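Local coordinates for putative integron gene cassette protein (Uncultured bacterium, PDB 3FUY) that is of unknown function but is encoded by a mobile integron gene cassette and folds as two helices packed on a mixed beta-sheet, at residues B[76-81]-B[132-137]; B[66-71]-B[149-154]; B[158-163]-B[172-177]; B[42-47]-B[71-76]. All coordinates share one frame; numbering follows the deposited sequence.

Contact 1 (B[76-81]-B[132-137]); sequences QQSIGD and KEKLRA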
loop_
_atom_site.group_PDB
_atom_site.type_symbol
_atom_site.label_atom_id
_atom_site.label_comp_id
_atom_site.label_asym_id
_atom_site.label_seq_id
_atom_site.Cartn_x
_atom_site.Cartn_y
_atom_site.Cartn_z
ATOM N N GLN B 76 -25.896 9.182 4.936
ATOM C CA GLN B 76 -26.494 7.861 5.114
ATOM C C GLN B 76 -27.327 7.814 6.388
ATOM O O GLN B 76 -28.457 7.327 6.391
ATOM C CB GLN B 76 -25.412 6.777 5.181
ATOM C CG GLN B 76 -25.942 5.394 5.597
ATOM C CD GLN B 76 -26.789 4.728 4.510
ATOM O OE1 GLN B 76 -26.258 4.178 3.547
ATOM N NE2 GLN B 76 -28.107 4.756 4.679
ATOM N N GLN B 77 -26.759 8.339 7.467
ATOM C CA GLN B 77 -27.440 8.372 8.754
ATOM C C GLN B 77 -28.752 9.163 8.682
ATOM O O GLN B 77 -29.709 8.821 9.366
ATOM C CB GLN B 77 -26.509 8.940 9.839
ATOM C CG GLN B 77 -27.011 8.762 11.258
ATOM C CD GLN B 77 -27.290 7.311 11.594
ATOM O OE1 GLN B 77 -26.668 6.404 11.039
ATOM N NE2 GLN B 77 -28.234 7.082 12.504
ATOM N N SER B 78 -28.797 10.202 7.848
ATOM C CA SER B 78 -30.013 10.999 7.679
ATOM C C SER B 78 -31.091 10.260 6.898
ATOM O O SER B 78 -32.276 10.540 7.048
ATOM C CB SER B 78 -29.714 12.316 6.956
ATOM O OG SER B 78 -29.021 13.202 7.804
ATOM N N ILE B 79 -30.667 9.338 6.042
ATOM C CA ILE B 79 -31.593 8.615 5.183
ATOM C C ILE B 79 -32.144 7.393 5.890
ATOM O O ILE B 79 -33.256 6.952 5.609
ATOM C CB ILE B 79 -30.922 8.199 3.864
ATOM C CG1 ILE B 79 -30.856 9.400 2.925
ATOM C CG2 ILE B 79 -31.685 7.064 3.207
ATOM C CD1 ILE B 79 -30.887 9.036 1.439
ATOM N N GLY B 80 -31.365 6.860 6.820
ATOM C CA GLY B 80 -31.764 5.686 7.570
ATOM C C GLY B 80 -30.551 4.993 8.156
ATOM O O GLY B 80 -29.479 5.003 7.558
ATOM N N ASP B 81 -30.719 4.385 9.324
ATOM C CA ASP B 81 -29.626 3.693 10.001
ATOM C C ASP B 81 -29.239 2.367 9.341
ATOM O O ASP B 81 -30.001 1.398 9.387
ATOM C CB ASP B 81 -30.000 3.433 11.458
ATOM C CG ASP B 81 -28.857 2.844 12.246
ATOM O OD1 ASP B 81 -27.693 3.065 11.847
ATOM O OD2 ASP B 81 -29.114 2.163 13.257
ATOM N N LYS B 132 -29.604 12.682 -3.050
ATOM C CA LYS B 132 -28.911 13.805 -3.683
ATOM C C LYS B 132 -29.011 15.075 -2.831
ATOM O O LYS B 132 -28.054 15.846 -2.708
ATOM C CB LYS B 132 -29.442 14.067 -5.097
ATOM C CG LYS B 132 -29.072 13.002 -6.109
ATOM C CD LYS B 132 -29.286 13.477 -7.553
ATOM C CE LYS B 132 -30.742 13.786 -7.850
ATOM N NZ LYS B 132 -30.951 14.161 -9.290
ATOM N N GLU B 133 -30.183 15.285 -2.250
ATOM C CA GLU B 133 -30.411 16.395 -1.340
ATOM C C GLU B 133 -29.458 16.295 -0.143
ATOM O O GLU B 133 -28.738 17.235 0.159
ATOM C CB GLU B 133 -31.867 16.363 -0.874
ATOM C CG GLU B 133 -32.295 17.477 0.060
ATOM C CD GLU B 133 -33.718 17.264 0.580
ATOM O OE1 GLU B 133 -34.579 16.778 -0.194
ATOM O OE2 GLU B 133 -33.969 17.573 1.767
ATOM N N LYS B 134 -29.446 15.148 0.530
ATOM C CA LYS B 134 -28.569 14.983 1.686
ATOM C C LYS B 134 -27.104 15.180 1.318
ATOM O O LYS B 134 -26.353 15.787 2.073
ATOM C CB LYS B 134 -28.766 13.616 2.349
ATOM C CG LYS B 134 -30.199 13.346 2.803
ATOM C CD LYS B 134 -30.666 14.378 3.813
ATOM C CE LYS B 134 -32.055 14.038 4.357
ATOM N NZ LYS B 134 -32.535 15.064 5.324
ATOM N N LEU B 135 -26.708 14.691 0.147
ATOM C CA LEU B 135 -25.312 14.785 -0.273
ATOM C C LEU B 135 -24.906 16.202 -0.657
ATOM O O LEU B 135 -23.782 16.625 -0.395
ATOM C CB LEU B 135 -25.014 13.814 -1.431
ATOM C CG LEU B 135 -24.912 12.332 -1.064
ATOM C CD1 LEU B 135 -24.958 11.514 -2.336
ATOM C CD2 LEU B 135 -23.632 12.037 -0.270
ATOM N N ARG B 136 -25.813 16.938 -1.290
ATOM C CA ARG B 136 -25.503 18.310 -1.639
ATOM C C ARG B 136 -25.181 19.076 -0.370
ATOM O O ARG B 136 -24.238 19.861 -0.342
ATOM C CB ARG B 136 -26.655 18.974 -2.419
ATOM C CG ARG B 136 -26.541 18.768 -3.936
ATOM C CD ARG B 136 -27.594 19.595 -4.702
ATOM N NE ARG B 136 -28.942 19.252 -4.257
ATOM C CZ ARG B 136 -29.746 18.395 -4.881
ATOM N NH1 ARG B 136 -29.351 17.798 -6.003
ATOM N NH2 ARG B 136 -30.953 18.143 -4.387
ATOM N N ALA B 137 -25.962 18.837 0.681
ATOM C CA ALA B 137 -25.706 19.458 1.988
ATOM C C ALA B 137 -24.436 18.945 2.677
ATOM O O ALA B 137 -23.567 19.738 3.060
ATOM C CB ALA B 137 -26.906 19.291 2.908
#
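Lys-134 of helix 121-138 reaches across to the last turn of helix 59-79 and lays its aliphatic chain against Ser-78 and Ile-79. The two helices illustrate how a long polar residue at the margin of an interface can work as a hydrocarbon. The lysine's CB packs on the methyl group of Ala-75, one turn back along helix 59-79. At the next atom, Lys-134 CG meets CG1 of Ile-79 at 4.0 Å, the two chains running obliquely to each other. A bend at chi2 (-60°) then swings the Lys-134 chain toward Ser-78, which places its CD 3.9 Å from CB of Ser-78. Lys-134 CE stands at the same distance of 3.9 Å from that Ser-78 CB. The tip, NZ, carries on past the serine and makes no polar bond across the two segments, so the contact here is van der Waals in kind. Ser-78 offers its CB rather than its hydroxyl: OG is turned back on its own helix, where it makes a weak hydrogen bond to the carbonyl of Asp-74. Ile-79 faces two ways, touching the lysine while also packing on Pro-90 and Ile-92. Just beyond, Gly-80 leaves helical geometry with a phi of 159°, and the helix end is tied down by Gln-76, whose NE2 donates to the Gly-80 O at 3.2 Å. Deeper in the same interface, the buried Leu-135 packs on Val-72 and Ala-75 of helix 59-79 and on Ile-92 of strand 91-100. This is the outer edge of helix-helix packing in a two-layer fold with both helices on a mixed sheet.

Contact 2 (B[66-71]-B[149-154]); sequences LDKMKG and CVTQFE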
loop_
_atom_site.group_PDB
_atom_site.type_symbol
_atom_site.label_atom_id
_atom_site.label_comp_id
_atom_site.label_asym_id
_atom_site.label_seq_id
_atom_site.Cartn_x
_atom_site.Cartn_y
_atom_site.Cartn_z
ATOM N N LEU B 66 -11.001 12.404 4.306
ATOM C CA LEU B 66 -11.674 11.961 5.528
ATOM C C LEU B 66 -12.951 12.768 5.811
ATOM O O LEU B 66 -13.959 12.211 6.249
ATOM C CB LEU B 66 -10.727 12.006 6.732
ATOM C CG LEU B 66 -9.578 10.983 6.689
ATOM C CD1 LEU B 66 -8.592 11.207 7.835
ATOM C CD2 LEU B 66 -10.123 9.567 6.715
ATOM N N ASP B 67 -12.915 14.077 5.570
ATOM C CA ASP B 67 -14.110 14.886 5.790
ATOM C C ASP B 67 -15.257 14.505 4.845
ATOM O O ASP B 67 -16.415 14.452 5.266
ATOM C CB ASP B 67 -13.797 16.383 5.693
ATOM C CG ASP B 67 -13.184 16.943 6.978
ATOM O OD1 ASP B 67 -13.140 16.225 7.997
ATOM O OD2 ASP B 67 -12.752 18.117 6.968
ATOM N N LYS B 68 -14.944 14.239 3.573
ATOM C CA LYS B 68 -15.977 13.808 2.635
ATOM C C LYS B 68 -16.490 12.393 2.977
ATOM O O LYS B 68 -17.672 12.096 2.823
ATOM C CB LYS B 68 -15.478 13.872 1.175
ATOM C CG LYS B 68 -14.988 15.250 0.721
ATOM C CD LYS B 68 -16.021 16.336 1.001
ATOM C CE LYS B 68 -15.390 17.733 0.873
ATOM N NZ LYS B 68 -16.396 18.827 0.993
HETATM N N MSE B 69 -15.601 11.518 3.445
HETATM C CA MSE B 69 -16.044 10.200 3.926
HETATM C C MSE B 69 -17.044 10.382 5.056
HETATM O O MSE B 69 -18.055 9.693 5.120
HETATM C CB MSE B 69 -14.856 9.351 4.402
HETATM C CG MSE B 69 -13.910 9.036 3.256
HETATM SE SE MSE B 69 -12.264 8.166 3.827
HETATM C CE MSE B 69 -12.960 6.387 4.230
ATOM N N LYS B 70 -16.773 11.345 5.932
ATOM C CA LYS B 70 -17.701 11.624 7.011
ATOM C C LYS B 70 -19.024 12.205 6.464
ATOM O O LYS B 70 -20.104 11.857 6.929
ATOM C CB LYS B 70 -17.072 12.570 8.027
ATOM C CG LYS B 70 -18.013 12.911 9.195
ATOM C CD LYS B 70 -17.339 13.823 10.215
ATOM C CE LYS B 70 -18.271 14.107 11.389
ATOM N NZ LYS B 70 -19.573 14.682 10.953
ATOM N N GLY B 71 -18.940 13.075 5.461
ATOM C CA GLY B 71 -20.149 13.664 4.907
ATOM C C GLY B 71 -21.086 12.591 4.359
ATOM O O GLY B 71 -22.310 12.649 4.549
ATOM N N CYS B 149 -12.089 23.944 -0.310
ATOM C CA CYS B 149 -12.282 23.098 -1.470
ATOM C C CYS B 149 -13.725 23.230 -1.953
ATOM O O CYS B 149 -14.652 23.270 -1.142
ATOM C CB CYS B 149 -11.992 21.636 -1.114
ATOM S SG CYS B 149 -12.295 20.495 -2.481
ATOM N N VAL B 150 -13.908 23.301 -3.266
ATOM C CA VAL B 150 -15.252 23.343 -3.842
ATOM C C VAL B 150 -15.569 21.948 -4.344
ATOM O O VAL B 150 -14.815 21.396 -5.131
ATOM C CB VAL B 150 -15.349 24.318 -5.026
ATOM C CG1 VAL B 150 -16.710 24.201 -5.687
ATOM C CG2 VAL B 150 -15.081 25.752 -4.565
ATOM N N THR B 151 -16.695 21.399 -3.905
ATOM C CA THR B 151 -16.984 19.986 -4.107
ATOM C C THR B 151 -18.125 19.742 -5.094
ATOM O O THR B 151 -19.100 20.485 -5.132
ATOM C CB THR B 151 -17.293 19.307 -2.737
ATOM O OG1 THR B 151 -16.182 19.491 -1.853
ATOM C CG2 THR B 151 -17.566 17.819 -2.887
ATOM N N GLN B 152 -17.983 18.709 -5.914
ATOM C CA GLN B 152 -19.087 18.197 -6.712
ATOM C C GLN B 152 -19.155 16.700 -6.478
ATOM O O GLN B 152 -18.189 16.096 -5.984
ATOM C CB GLN B 152 -18.842 18.459 -8.201
ATOM C CG GLN B 152 -18.575 19.915 -8.555
ATOM C CD GLN B 152 -19.760 20.827 -8.302
ATOM O OE1 GLN B 152 -20.919 20.398 -8.320
ATOM N NE2 GLN B 152 -19.476 22.104 -8.073
ATOM N N PHE B 153 -20.267 16.073 -6.844
ATOM C CA PHE B 153 -20.309 14.616 -6.749
ATOM C C PHE B 153 -20.952 13.950 -7.962
ATOM O O PHE B 153 -21.658 14.592 -8.743
ATOM C CB PHE B 153 -20.984 14.146 -5.450
ATOM C CG PHE B 153 -22.470 14.337 -5.428
ATOM C CD1 PHE B 153 -23.323 13.271 -5.641
ATOM C CD2 PHE B 153 -23.018 15.578 -5.180
ATOM C CE1 PHE B 153 -24.704 13.452 -5.620
ATOM C CE2 PHE B 153 -24.396 15.763 -5.154
ATOM C CZ PHE B 153 -25.243 14.700 -5.373
ATOM N N GLU B 154 -20.678 12.660 -8.115
ATOM C CA GLU B 154 -21.359 11.820 -9.093
ATOM C C GLU B 154 -21.889 10.605 -8.365
ATOM O O GLU B 154 -21.166 9.970 -7.575
ATOM C CB GLU B 154 -20.413 11.357 -10.206
ATOM C CG GLU B 154 -20.167 12.364 -11.307
ATOM C CD GLU B 154 -19.445 11.745 -12.496
ATOM O OE1 GLU B 154 -19.487 10.500 -12.629
ATOM O OE2 GLU B 154 -18.829 12.496 -13.289
#
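Both key side chains, Lys-68 and Thr-151, start with the same first torsion: chi1 is -57° in each, which sets Lys-68 CG and Thr-151 OG1 anti to their own carbonyl carbons. The lysine then bends at chi2 (-52°) and runs extended to its tip, so that ammonium and hydroxyl approach tip to tip. The contact is a helix-to-sheet tie within a two-layer fold of helices on a mixed sheet, joining helix 59-79 to strand 150-160, the outermost strand on one side of the sheet within this chain. It spans a sizeable gap, for the nearest CA atoms, those of Lys-68 and Thr-151, are 9.2 Å apart. Lys-68 NZ donates to Thr-151 OG1 at 2.9 Å, and the preceding Lys-68 CE lies 3.3 Å from that oxygen. A buried ammonium needs more than one hydroxyl, and this one has three partners: besides the threonine, it forms a salt bridge with Asp-145 and donates to the carbonyl oxygen of Leu-139. The carboxylate probably balances the lysine's charge, and it in turn accepts from the backbone N of Cys-149, at the approach to the strand. One lysine therefore gathers the helix, the strand and the segment following helix 121-138. A methionine here would probably leave Asp-145 without its opposite charge and the Leu-139 carbonyl and Thr-151 hydroxyl without their donor. The threonine's other branch is farther off. Thr-151 CG2 stands 4.2 Å from Lys-68 NZ, and Thr-151 CB is nearer, at 3.9 Å.

Contact 3 (B[158-163]-B[172-177]); sequences REELLS and DEYYKD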
loop_
_atom_site.group_PDB
_atom_site.type_symbol
_atom_site.label_atom_id
_atom_site.label_comp_id
_atom_site.label_asym_id
_atom_site.label_seq_id
_atom_site.Cartn_x
_atom_site.Cartn_y
_atom_site.Cartn_z
ATOM N N ARG B 158 -27.119 1.443 -8.154
ATOM C CA ARG B 158 -26.992 -0.007 -8.168
ATOM C C ARG B 158 -28.253 -0.588 -7.586
ATOM O O ARG B 158 -28.940 0.061 -6.804
ATOM C CB ARG B 158 -25.782 -0.475 -7.328
ATOM C CG ARG B 158 -24.423 -0.074 -7.897
ATOM C CD ARG B 158 -23.278 -0.587 -7.034
ATOM N NE ARG B 158 -21.959 -0.281 -7.597
ATOM C CZ ARG B 158 -21.390 -0.961 -8.591
ATOM N NH1 ARG B 158 -22.023 -2.001 -9.128
ATOM N NH2 ARG B 158 -20.185 -0.613 -9.044
ATOM N N GLU B 159 -28.561 -1.817 -7.967
ATOM C CA GLU B 159 -29.569 -2.569 -7.252
ATOM C C GLU B 159 -28.952 -3.907 -6.873
ATOM O O GLU B 159 -28.095 -4.444 -7.583
ATOM C CB GLU B 159 -30.861 -2.729 -8.062
ATOM C CG GLU B 159 -30.830 -3.760 -9.176
ATOM C CD GLU B 159 -32.178 -3.871 -9.904
ATOM O OE1 GLU B 159 -33.173 -4.308 -9.283
ATOM O OE2 GLU B 159 -32.237 -3.523 -11.103
ATOM N N GLU B 160 -29.366 -4.412 -5.721
ATOM C CA GLU B 160 -28.792 -5.611 -5.159
ATOM C C GLU B 160 -29.832 -6.196 -4.238
ATOM O O GLU B 160 -30.625 -5.470 -3.658
ATOM C CB GLU B 160 -27.539 -5.268 -4.349
ATOM C CG GLU B 160 -26.412 -4.636 -5.150
ATOM C CD GLU B 160 -25.621 -5.656 -5.944
ATOM O OE1 GLU B 160 -25.986 -6.850 -5.912
ATOM O OE2 GLU B 160 -24.638 -5.265 -6.607
ATOM N N LEU B 161 -29.837 -7.515 -4.100
ATOM C CA LEU B 161 -30.681 -8.132 -3.106
ATOM C C LEU B 161 -29.973 -7.927 -1.776
ATOM O O LEU B 161 -28.927 -8.527 -1.529
ATOM C CB LEU B 161 -30.849 -9.619 -3.414
ATOM C CG LEU B 161 -31.844 -10.386 -2.545
ATOM C CD1 LEU B 161 -33.206 -9.721 -2.581
ATOM C CD2 LEU B 161 -31.936 -11.836 -3.011
ATOM N N LEU B 162 -30.530 -7.078 -0.922
ATOM C CA LEU B 162 -29.804 -6.625 0.257
ATOM C C LEU B 162 -29.644 -7.704 1.335
ATOM O O LEU B 162 -28.832 -7.559 2.257
ATOM C CB LEU B 162 -30.462 -5.382 0.847
ATOM C CG LEU B 162 -30.564 -4.162 -0.067
ATOM C CD1 LEU B 162 -31.100 -3.013 0.738
ATOM C CD2 LEU B 162 -29.224 -3.798 -0.669
ATOM N N SER B 163 -30.412 -8.782 1.219
ATOM C CA SER B 163 -30.355 -9.848 2.211
ATOM C C SER B 163 -29.413 -10.972 1.781
ATOM O O SER B 163 -29.116 -11.871 2.557
ATOM C CB SER B 163 -31.758 -10.394 2.486
ATOM O OG SER B 163 -32.265 -11.055 1.345
ATOM N N ASP B 172 -15.358 -5.230 -3.145
ATOM C CA ASP B 172 -14.191 -4.747 -3.877
ATOM C C ASP B 172 -14.495 -4.374 -5.327
ATOM O O ASP B 172 -13.890 -3.450 -5.878
ATOM C CB ASP B 172 -13.026 -5.744 -3.803
ATOM C CG ASP B 172 -13.311 -7.061 -4.529
ATOM O OD1 ASP B 172 -14.433 -7.253 -5.062
ATOM O OD2 ASP B 172 -12.389 -7.912 -4.560
ATOM N N GLU B 173 -15.444 -5.085 -5.922
ATOM C CA GLU B 173 -15.907 -4.834 -7.288
ATOM C C GLU B 173 -16.321 -3.363 -7.503
ATOM O O GLU B 173 -16.047 -2.755 -8.551
ATOM C CB GLU B 173 -17.079 -5.789 -7.571
ATOM C CG GLU B 173 -18.012 -5.429 -8.716
ATOM C CD GLU B 173 -19.303 -6.252 -8.682
ATOM O OE1 GLU B 173 -19.374 -7.217 -7.889
ATOM O OE2 GLU B 173 -20.248 -5.940 -9.441
ATOM N N TYR B 174 -16.966 -2.788 -6.495
ATOM C CA TYR B 174 -17.467 -1.417 -6.583
ATOM C C TYR B 174 -16.376 -0.357 -6.676
ATOM O O TYR B 174 -16.684 0.825 -6.860
ATOM C CB TYR B 174 -18.373 -1.089 -5.398
ATOM C CG TYR B 174 -19.549 -2.011 -5.208
ATOM C CD1 TYR B 174 -20.161 -2.631 -6.288
ATOM C CD2 TYR B 174 -20.066 -2.247 -3.935
ATOM C CE1 TYR B 174 -21.251 -3.474 -6.104
ATOM C CE2 TYR B 174 -21.152 -3.085 -3.740
ATOM C CZ TYR B 174 -21.744 -3.696 -4.827
ATOM O OH TYR B 174 -22.839 -4.523 -4.626
ATOM N N TYR B 175 -15.114 -0.760 -6.531
ATOM C CA TYR B 175 -13.999 0.185 -6.575
ATOM C C TYR B 175 -13.130 0.043 -7.825
ATOM O O TYR B 175 -12.172 0.791 -7.996
ATOM C CB TYR B 175 -13.123 0.040 -5.320
ATOM C CG TYR B 175 -13.836 0.455 -4.055
ATOM C CD1 TYR B 175 -13.678 1.733 -3.527
ATOM C CD2 TYR B 175 -14.697 -0.412 -3.412
ATOM C CE1 TYR B 175 -14.354 2.121 -2.359
ATOM C CE2 TYR B 175 -15.375 -0.040 -2.259
ATOM C CZ TYR B 175 -15.199 1.229 -1.737
ATOM O OH TYR B 175 -15.872 1.594 -0.589
ATOM N N LYS B 176 -13.450 -0.931 -8.671
ATOM C CA LYS B 176 -12.653 -1.198 -9.871
ATOM C C LYS B 176 -12.380 0.029 -10.745
ATOM O O LYS B 176 -11.317 0.118 -11.360
ATOM C CB LYS B 176 -13.302 -2.278 -10.731
ATOM C CG LYS B 176 -13.013 -3.698 -10.294
ATOM C CD LYS B 176 -13.463 -4.679 -11.376
ATOM C CE LYS B 176 -13.625 -6.095 -10.831
ATOM N NZ LYS B 176 -14.826 -6.755 -11.440
ATOM N N ASP B 177 -13.329 0.965 -10.802
ATOM C CA ASP B 177 -13.168 2.173 -11.609
ATOM C C ASP B 177 -11.989 2.996 -11.162
ATOM O O ASP B 177 -11.440 3.776 -11.943
ATOM C CB ASP B 177 -14.399 3.081 -11.500
ATOM C CG ASP B 177 -15.563 2.595 -12.326
ATOM O OD1 ASP B 177 -15.344 1.762 -13.222
ATOM O OD2 ASP B 177 -16.702 3.053 -12.077
HETATM O O HOH W 1 -19.004 1.899 -8.175
#
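Arg-158 lies over one face of the Tyr-174 ring while Glu-160 takes the hydroxyl at its far end, so that two residues of one strand face hold a single tyrosine. The contact fastens the C-terminal segment, here a 3-10 turn at 172-175, back onto strand 150-160 of the mixed sheet. Arg-158 CD makes a CH-pi contact, 4.0 Å from the ring centroid and offset toward the rim. The extended arginine crosses the ring obliquely, although the exact placement of its guanidinium over the ring is doubtful. At the other end, Tyr-174 OH donates to Glu-160 OE2 at 2.8 Å, reaching that oxygen from above the carboxylate plane. Alternate residues of a strand point the same way, which is why Arg-158 and Glu-160 both face the turn and Glu-159 between them does not.

Outside this shell, Asp-112 of the adjoining strand 106-116 forms a salt bridge with Arg-158 NE and so helps fix the guanidinium. Glu-173 adds opposite charge nearby, its OE2 lying 4.3 Å from Arg-158 NH1, beyond salt-bridge range. Next in the turn, Tyr-175 bonds to the Phe-45 carbonyl and packs on Pro-32 of a second subunit. A water in the guanidinium plane completes the link: it accepts from Arg-158 NH2 at 2.9 Å and lies 2.9 Å from the backbone O of Tyr-174.

Contact 4 (B[42-47]-B[71-76]); sequences NGQFAV and GVRDAQ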
loop_
_atom_site.group_PDB
_atom_site.type_symbol
_atom_site.label_atom_id
_atom_site.label_comp_id
_atom_site.label_asym_id
_atom_site.label_seq_id
_atom_site.Cartn_x
_atom_site.Cartn_y
_atom_site.Cartn_z
ATOM N N ASN B 42 -15.432 3.149 11.194
ATOM C CA ASN B 42 -16.678 3.503 10.521
ATOM C C ASN B 42 -17.051 2.532 9.394
ATOM O O ASN B 42 -18.091 2.662 8.771
ATOM C CB ASN B 42 -16.628 4.954 10.033
ATOM C CG ASN B 42 -16.583 5.945 11.192
ATOM O OD1 ASN B 42 -17.529 6.024 11.974
ATOM N ND2 ASN B 42 -15.472 6.672 11.328
ATOM N N GLY B 43 -16.207 1.534 9.164
ATOM C CA GLY B 43 -16.495 0.541 8.142
ATOM C C GLY B 43 -16.622 1.186 6.765
ATOM O O GLY B 43 -17.603 0.979 6.067
ATOM N N GLN B 44 -15.632 1.990 6.385
ATOM C CA GLN B 44 -15.651 2.608 5.062
ATOM C C GLN B 44 -14.339 2.397 4.337
ATOM O O GLN B 44 -13.298 2.168 4.966
ATOM C CB GLN B 44 -15.903 4.110 5.185
ATOM C CG GLN B 44 -17.298 4.494 5.590
ATOM C CD GLN B 44 -17.410 6.008 5.750
ATOM O OE1 GLN B 44 -16.882 6.562 6.708
ATOM N NE2 GLN B 44 -18.067 6.682 4.791
ATOM N N PHE B 45 -14.383 2.535 3.015
ATOM C CA PHE B 45 -13.184 2.482 2.186
ATOM C C PHE B 45 -13.277 3.549 1.107
ATOM O O PHE B 45 -14.311 3.686 0.465
ATOM C CB PHE B 45 -13.039 1.099 1.541
ATOM C CG PHE B 45 -11.734 0.892 0.838
ATOM C CD1 PHE B 45 -10.686 0.243 1.481
ATOM C CD2 PHE B 45 -11.547 1.325 -0.469
ATOM C CE1 PHE B 45 -9.468 0.040 0.835
ATOM C CE2 PHE B 45 -10.325 1.138 -1.121
ATOM C CZ PHE B 45 -9.291 0.480 -0.470
ATOM N N ALA B 46 -12.214 4.323 0.919
ATOM C CA ALA B 46 -12.196 5.280 -0.184
ATOM C C ALA B 46 -10.865 5.279 -0.894
ATOM O O ALA B 46 -9.815 5.046 -0.286
ATOM C CB ALA B 46 -12.525 6.690 0.317
ATOM N N VAL B 47 -10.913 5.559 -2.186
ATOM C CA VAL B 47 -9.712 5.851 -2.935
ATOM C C VAL B 47 -9.527 7.362 -3.053
ATOM O O VAL B 47 -10.433 8.085 -3.453
ATOM C CB VAL B 47 -9.747 5.221 -4.339
ATOM C CG1 VAL B 47 -8.460 5.535 -5.085
ATOM C CG2 VAL B 47 -9.958 3.695 -4.245
ATOM N N GLY B 71 -18.940 13.075 5.461
ATOM C CA GLY B 71 -20.149 13.664 4.907
ATOM C C GLY B 71 -21.086 12.591 4.359
ATOM O O GLY B 71 -22.310 12.649 4.549
ATOM N N VAL B 72 -20.513 11.601 3.678
ATOM C CA VAL B 72 -21.308 10.488 3.152
ATOM C C VAL B 72 -21.947 9.629 4.256
ATOM O O VAL B 72 -23.140 9.305 4.190
ATOM C CB VAL B 72 -20.494 9.619 2.184
ATOM C CG1 VAL B 72 -21.288 8.394 1.757
ATOM C CG2 VAL B 72 -20.051 10.455 0.958
ATOM N N ARG B 73 -21.185 9.253 5.281
ATOM C CA ARG B 73 -21.812 8.426 6.314
ATOM C C ARG B 73 -22.863 9.231 7.107
ATOM O O ARG B 73 -23.865 8.674 7.544
ATOM C CB ARG B 73 -20.791 7.667 7.205
ATOM C CG ARG B 73 -19.826 8.522 7.965
ATOM C CD ARG B 73 -19.043 7.690 9.037
ATOM N NE ARG B 73 -18.291 8.608 9.891
ATOM C CZ ARG B 73 -17.089 9.071 9.578
ATOM N NH1 ARG B 73 -16.515 8.672 8.456
ATOM N NH2 ARG B 73 -16.457 9.922 10.375
ATOM N N ASP B 74 -22.656 10.540 7.249
ATOM C CA ASP B 74 -23.687 11.425 7.815
ATOM C C ASP B 74 -24.926 11.545 6.908
ATOM O O ASP B 74 -26.054 11.555 7.392
ATOM C CB ASP B 74 -23.128 12.829 8.115
ATOM C CG ASP B 74 -22.091 12.828 9.247
ATOM O OD1 ASP B 74 -21.889 11.777 9.903
ATOM O OD2 ASP B 74 -21.475 13.890 9.477
ATOM N N ALA B 75 -24.726 11.651 5.596
ATOM C CA ALA B 75 -25.869 11.610 4.674
ATOM C C ALA B 75 -26.632 10.287 4.809
ATOM O O ALA B 75 -27.863 10.277 4.814
ATOM C CB ALA B 75 -25.426 11.847 3.212
ATOM N N GLN B 76 -25.896 9.182 4.936
ATOM C CA GLN B 76 -26.494 7.861 5.114
ATOM C C GLN B 76 -27.327 7.814 6.388
ATOM O O GLN B 76 -28.457 7.327 6.391
ATOM C CB GLN B 76 -25.412 6.777 5.181
ATOM C CG GLN B 76 -25.942 5.394 5.597
ATOM C CD GLN B 76 -26.789 4.728 4.510
ATOM O OE1 GLN B 76 -26.258 4.178 3.547
ATOM N NE2 GLN B 76 -28.107 4.756 4.679
#
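Asn-42 lays its side-chain amide flat on the guanidinium of Arg-73, the two planes 6° apart, whereas Gln-44 meets the same group at its edge. The pair is a compact example of how one guanidinium can use its face and its rim for different partners. Over the face, Asn-42 ND2 sits above the centre, 3.4 Å from Arg-73 CZ, and this is a stack rather than a hydrogen bond. At the rim, Arg-73 NH1 donates to Gln-44 OE1 at 2.8 Å with an N-H...O angle of 148°, the donor lying in the carbonyl plane. The Gln-44 amide is turned almost perpendicular to the guanidinium, and OE1 also touches Arg-73 CD at 3.4 Å. Arg-73 attains this place by an unusual first torsion, CG lying between the backbone N and the carbonyl carbon (chi1 60°), with the chain extended thereafter. Both amides are steadied by second partners: Asn-42 ND2 bonds to Asp-39, and Gln-44 NE2 to the carbonyl oxygen of Met-69. A leucine in place of Arg-73 would probably leave Gln-44 OE1 without its donor and the Asn-42 amide without the flat group on which it rests. At the start of the strand, Gly-43 and Gln-44 form a G1 beta bulge opposite Asp-39, with Gly-43 supplying the positive phi. The contact thus pins the start of strand 44-49, which runs between strands 34-39 and 91-100, to helix 59-79, whose Val-72 packs on Ile-92 and Ile-94 of strand 91-100 and on Leu-135 of helix 121-138.

How the contacts relate
Helix 59-79 is common to contacts 1, 2 and 4, which follow one another along it: contacts 2 and 4 share Gly-71, and contacts 4 and 1 share Gln-76. Their centres lie 10 to 13 Å apart. Contact 1 reaches contact 2 through Leu-135 CD1, 3.8 Å from Phe-153 CE1, and contacts 2 and 4 also meet where Met-69 SE lies 3.8 Å from Ala-46 CB. Contact 3 uses the other end of the strand of contact 2, about 21 Å away between centres, and Tyr-175 bridges it to contact 4, whose centre is about 15 Å from its own. With the function unknown, the contacts cannot be tied to an active site.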